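Local coordinates for protein glycosyl transferase family 8 (Streptococcus pneumoniae, PDB 5GVV) that transfers galactose from UDP-galactose to the terminal glucose of the already glycosylated serine-rich repeat protein PsrP, in the third step of its O-glycosylation, at residues R90-I93 / P94-V97; M312-E315 / L316-L319. All coordinates share one frame; numbering follows the deposited sequence.

Contacts 1 and 2 are both local turns of one continuous chain, about 20 Å apart between centres and about 9 Å between nearest atoms, and they do not touch. Contact 1 belongs to the family 8 glycosyltransferase region and begins with a residue of the UDP pocket; contact 2 lies away from the UDP and manganese sites, beside the six-stranded parallel sheet later in the chain. Each has a buried and an exposed side. In residues 90-97 aromatic rings, a proline and a carboxylate whose charged partner, Arg159, lies outside the contact accompany the backbone bonds. In residues 312-319 the inner packing is almost wholly aliphatic, and one leucine also meets the second subunit.

Contact 1. Residues R90-I93 / P94-V97; sequences RYFI and PDFV
Ile93 and Val97 lie side by side and point the same way, with Ile93 CG2 3.8 Å from Val97 CG2. Two backbone bonds accompany this pair: Ile93 O accepts from Val97 N at 3.1 Å and also from Phe96 N, so two N-H groups grip one carbonyl. The first is nearly straight, with an N-H...O angle of 174°; in the second, the donor stands above the carbonyl plane. One residue earlier, Asp95 N donates to Phe92 O at 3.0 Å, making a second, overlapping turn. Pro94, directly after Ile93, suits the bend, since its ring restricts phi and its N has no hydrogen to donate.

The side chain of Asp95 can be followed outward over this turn. Its CB passes 3.3 Å from Phe92 O, and CG stays near the same carbonyl. With CG beside the backbone N (chi1 -71°), the carboxylate is carried back to Phe92, where Asp95 OD2 sits 3.6 Å from Phe92 CD1, in the ring plane at its edge. An aromatic edge carries slight positive charge, which suits a carboxylate oxygen. The planes of ring and carboxylate are 41° apart. OD2 also forms a salt bridge with Arg159 on helix 158-167, which ties the turn to that helix. Phe96 likewise uses its edge, bringing CD1 to 3.3 Å from Phe92 O.

Ile93 and Val97 are buried, and their apolar branches suit the place because they meet strand 101-105, Ile93 through Tyr104 and Val97 through Val102. Arg90, just before the turn, touches UDP and is salt-bridged to Asp177. The whole is a run of overlapping turns after a 3-10 segment, leading towards a central strand of the GT-A fold, next to its UDP site.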
# COMPACT_ATOMS: atom_id res chain seq x y z
N ARG A 90 16.04 14.50 -1.33
CA ARG A 90 15.86 15.57 -2.31
C ARG A 90 17.17 16.32 -2.60
O ARG A 90 17.27 17.04 -3.59
CB ARG A 90 14.75 16.54 -1.87
CG ARG A 90 14.97 17.21 -0.51
CD ARG A 90 13.70 17.91 -0.01
NE ARG A 90 12.96 17.09 0.94
CZ ARG A 90 11.77 17.41 1.44
NH1 ARG A 90 11.17 16.61 2.31
NH2 ARG A 90 11.18 18.54 1.07
N TYR A 91 18.16 16.12 -1.74
CA TYR A 91 19.49 16.69 -1.95
C TYR A 91 20.10 16.19 -3.26
O TYR A 91 20.81 16.93 -3.95
CB TYR A 91 20.43 16.32 -0.79
CG TYR A 91 20.09 16.93 0.56
CD1 TYR A 91 19.09 17.88 0.69
CD2 TYR A 91 20.78 16.55 1.71
CE1 TYR A 91 18.78 18.44 1.93
CE2 TYR A 91 20.48 17.09 2.95
CZ TYR A 91 19.48 18.04 3.05
OH TYR A 91 19.17 18.59 4.27
N PHE A 92 19.83 14.93 -3.60
CA PHE A 92 20.48 14.27 -4.74
C PHE A 92 19.76 14.49 -6.07
O PHE A 92 20.08 13.83 -7.07
CB PHE A 92 20.63 12.77 -4.48
CG PHE A 92 21.42 12.44 -3.24
CD1 PHE A 92 22.80 12.37 -3.29
CD2 PHE A 92 20.77 12.19 -2.04
CE1 PHE A 92 23.53 12.07 -2.15
CE2 PHE A 92 21.49 11.89 -0.90
CZ PHE A 92 22.88 11.82 -0.95
N ILE A 93 18.80 15.40 -6.09
CA ILE A 93 18.04 15.69 -7.31
C ILE A 93 18.91 15.96 -8.55
O ILE A 93 18.70 15.33 -9.59
CB ILE A 93 16.99 16.81 -7.09
CG1 ILE A 93 15.79 16.27 -6.31
CG2 ILE A 93 16.52 17.39 -8.41
CD1 ILE A 93 14.81 17.34 -5.83
N PRO A 94 19.90 16.87 -8.46
CA PRO A 94 20.65 17.16 -9.69
C PRO A 94 21.57 16.02 -10.13
O PRO A 94 22.22 16.14 -11.17
CB PRO A 94 21.47 18.40 -9.32
CG PRO A 94 21.65 18.30 -7.85
CD PRO A 94 20.38 17.68 -7.32
N ASP A 95 21.63 14.94 -9.37
CA ASP A 95 22.42 13.78 -9.76
C ASP A 95 21.64 12.85 -10.70
O ASP A 95 22.22 11.96 -11.32
CB ASP A 95 22.89 13.00 -8.52
CG ASP A 95 23.96 13.75 -7.74
OD1 ASP A 95 24.77 14.46 -8.37
OD2 ASP A 95 24.00 13.62 -6.50
N PHE A 96 20.33 13.07 -10.81
CA PHE A 96 19.47 12.23 -11.64
C PHE A 96 18.75 12.98 -12.75
O PHE A 96 18.61 12.48 -13.86
CB PHE A 96 18.43 11.51 -10.77
CG PHE A 96 19.02 10.55 -9.78
CD1 PHE A 96 19.22 10.94 -8.46
CD2 PHE A 96 19.36 9.25 -10.16
CE1 PHE A 96 19.75 10.06 -7.53
CE2 PHE A 96 19.90 8.37 -9.24
CZ PHE A 96 20.09 8.77 -7.92
N VAL A 97 18.26 14.18 -12.43
CA VAL A 97 17.43 14.94 -13.36
C VAL A 97 18.28 15.64 -14.43
O VAL A 97 19.26 16.31 -14.11
CB VAL A 97 16.57 15.98 -12.61
CG1 VAL A 97 15.63 16.70 -13.57
CG2 VAL A 97 15.78 15.30 -11.50

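Contact 2. Residues M312-E315 / L316-L319; sequences MANE and LLAL
Met312, present in this crystal as selenomethionine, precedes the short helix 314-317 and packs on Leu316 and Leu317 within it. Its side chain crosses that of Leu316 at about a right angle, with Met312 CG 4.2 Å from Leu316 CD1. Extended beyond CG (chi2 177°), the unbranched chain goes on to bring its selenium beside Leu316 CB. Leu317 comes up against the start of the same side chain: Leu317 CD2 lies 3.9 Å from Met312 CB, while its other branch, Leu317 CD1, lies 3.7 Å from Met312 O. This is the well-packed part of the contact, and strand 325-328 and the loop after it continue it, through Val327 and Pro329. Leu319, one turn on, sets its CG 3.7 Å from Glu315 O and packs on Val325 and on helix 292-298.

The opposite character belongs to Asn314 and Glu315. Both are exposed polar residues whose CB bonds point away from the following turn. Bent at chi2 (80°), Glu315 curls its carboxylate back over the helix start, Glu315 OE1 2.8 Å from Glu315 N; its side chain also touches Trp287. A carboxylate in the first turn of a helix would probably be favoured by the helix dipole. Between the two sides runs the backbone. Ala313 holds the N-cap position without a side-chain acceptor; its carbonyl makes the first bonds of the helix, Ala313 O accepting from Leu316 N at 3.0 Å and from Leu317 N at 3.1 Å. Asn314 O takes Ala318 N at 2.8 Å.

Leu317 also packs on Phe238 of the second subunit, so the helix reaches the subunit interface at this residue. Overall this is the helical crossover of a beta-alpha-beta unit, joining parallel strands 302-307 and 325-328 in a Rossmann-like sheet.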
# COMPACT_ATOMS: atom_id res chain seq x y z
N MSE A 312 24.42 -9.61 -1.77
CA MSE A 312 25.01 -8.99 -2.96
C MSE A 312 25.51 -7.58 -2.66
O MSE A 312 24.96 -6.87 -1.82
CB MSE A 312 24.01 -8.95 -4.11
CG MSE A 312 23.76 -10.29 -4.81
SE MSE A 312 22.39 -10.00 -6.16
CE MSE A 312 22.48 -11.68 -7.13
N ALA A 313 26.57 -7.18 -3.37
CA ALA A 313 27.12 -5.84 -3.23
C ALA A 313 26.21 -4.80 -3.88
O ALA A 313 25.36 -5.14 -4.71
CB ALA A 313 28.50 -5.78 -3.85
N ASN A 314 26.40 -3.54 -3.51
CA ASN A 314 25.59 -2.45 -4.05
C ASN A 314 25.64 -2.38 -5.57
O ASN A 314 24.65 -2.01 -6.21
CB ASN A 314 26.01 -1.11 -3.45
CG ASN A 314 25.56 -0.93 -2.02
OD1 ASN A 314 24.69 -1.66 -1.53
ND2 ASN A 314 26.16 0.04 -1.32
N GLU A 315 26.79 -2.72 -6.15
CA GLU A 315 26.96 -2.72 -7.60
C GLU A 315 25.91 -3.59 -8.30
O GLU A 315 25.42 -3.24 -9.37
CB GLU A 315 28.36 -3.20 -7.99
CG GLU A 315 29.46 -2.16 -7.78
CD GLU A 315 29.93 -2.06 -6.34
OE1 GLU A 315 29.51 -2.89 -5.51
OE2 GLU A 315 30.73 -1.14 -6.04
N LEU A 316 25.57 -4.72 -7.68
CA LEU A 316 24.58 -5.64 -8.24
C LEU A 316 23.16 -5.25 -7.83
O LEU A 316 22.23 -5.37 -8.63
CB LEU A 316 24.88 -7.08 -7.82
CG LEU A 316 26.17 -7.71 -8.34
CD1 LEU A 316 26.27 -9.16 -7.93
CD2 LEU A 316 26.26 -7.59 -9.85
N LEU A 317 22.98 -4.78 -6.60
CA LEU A 317 21.66 -4.38 -6.14
C LEU A 317 21.17 -3.17 -6.92
O LEU A 317 19.98 -3.05 -7.20
CB LEU A 317 21.66 -4.09 -4.63
CG LEU A 317 21.95 -5.27 -3.71
CD1 LEU A 317 21.89 -4.86 -2.25
CD2 LEU A 317 20.99 -6.41 -3.98
N ALA A 318 22.09 -2.29 -7.30
CA ALA A 318 21.74 -1.09 -8.06
C ALA A 318 21.22 -1.43 -9.45
O ALA A 318 20.66 -0.57 -10.13
CB ALA A 318 22.93 -0.15 -8.15
N LEU A 319 21.40 -2.68 -9.89
CA LEU A 319 20.90 -3.11 -11.19
C LEU A 319 19.37 -3.09 -11.25
O LEU A 319 18.79 -3.22 -12.33
CB LEU A 319 21.43 -4.51 -11.54
CG LEU A 319 22.94 -4.67 -11.72
CD1 LEU A 319 23.31 -6.13 -11.96
CD2 LEU A 319 23.44 -3.80 -12.87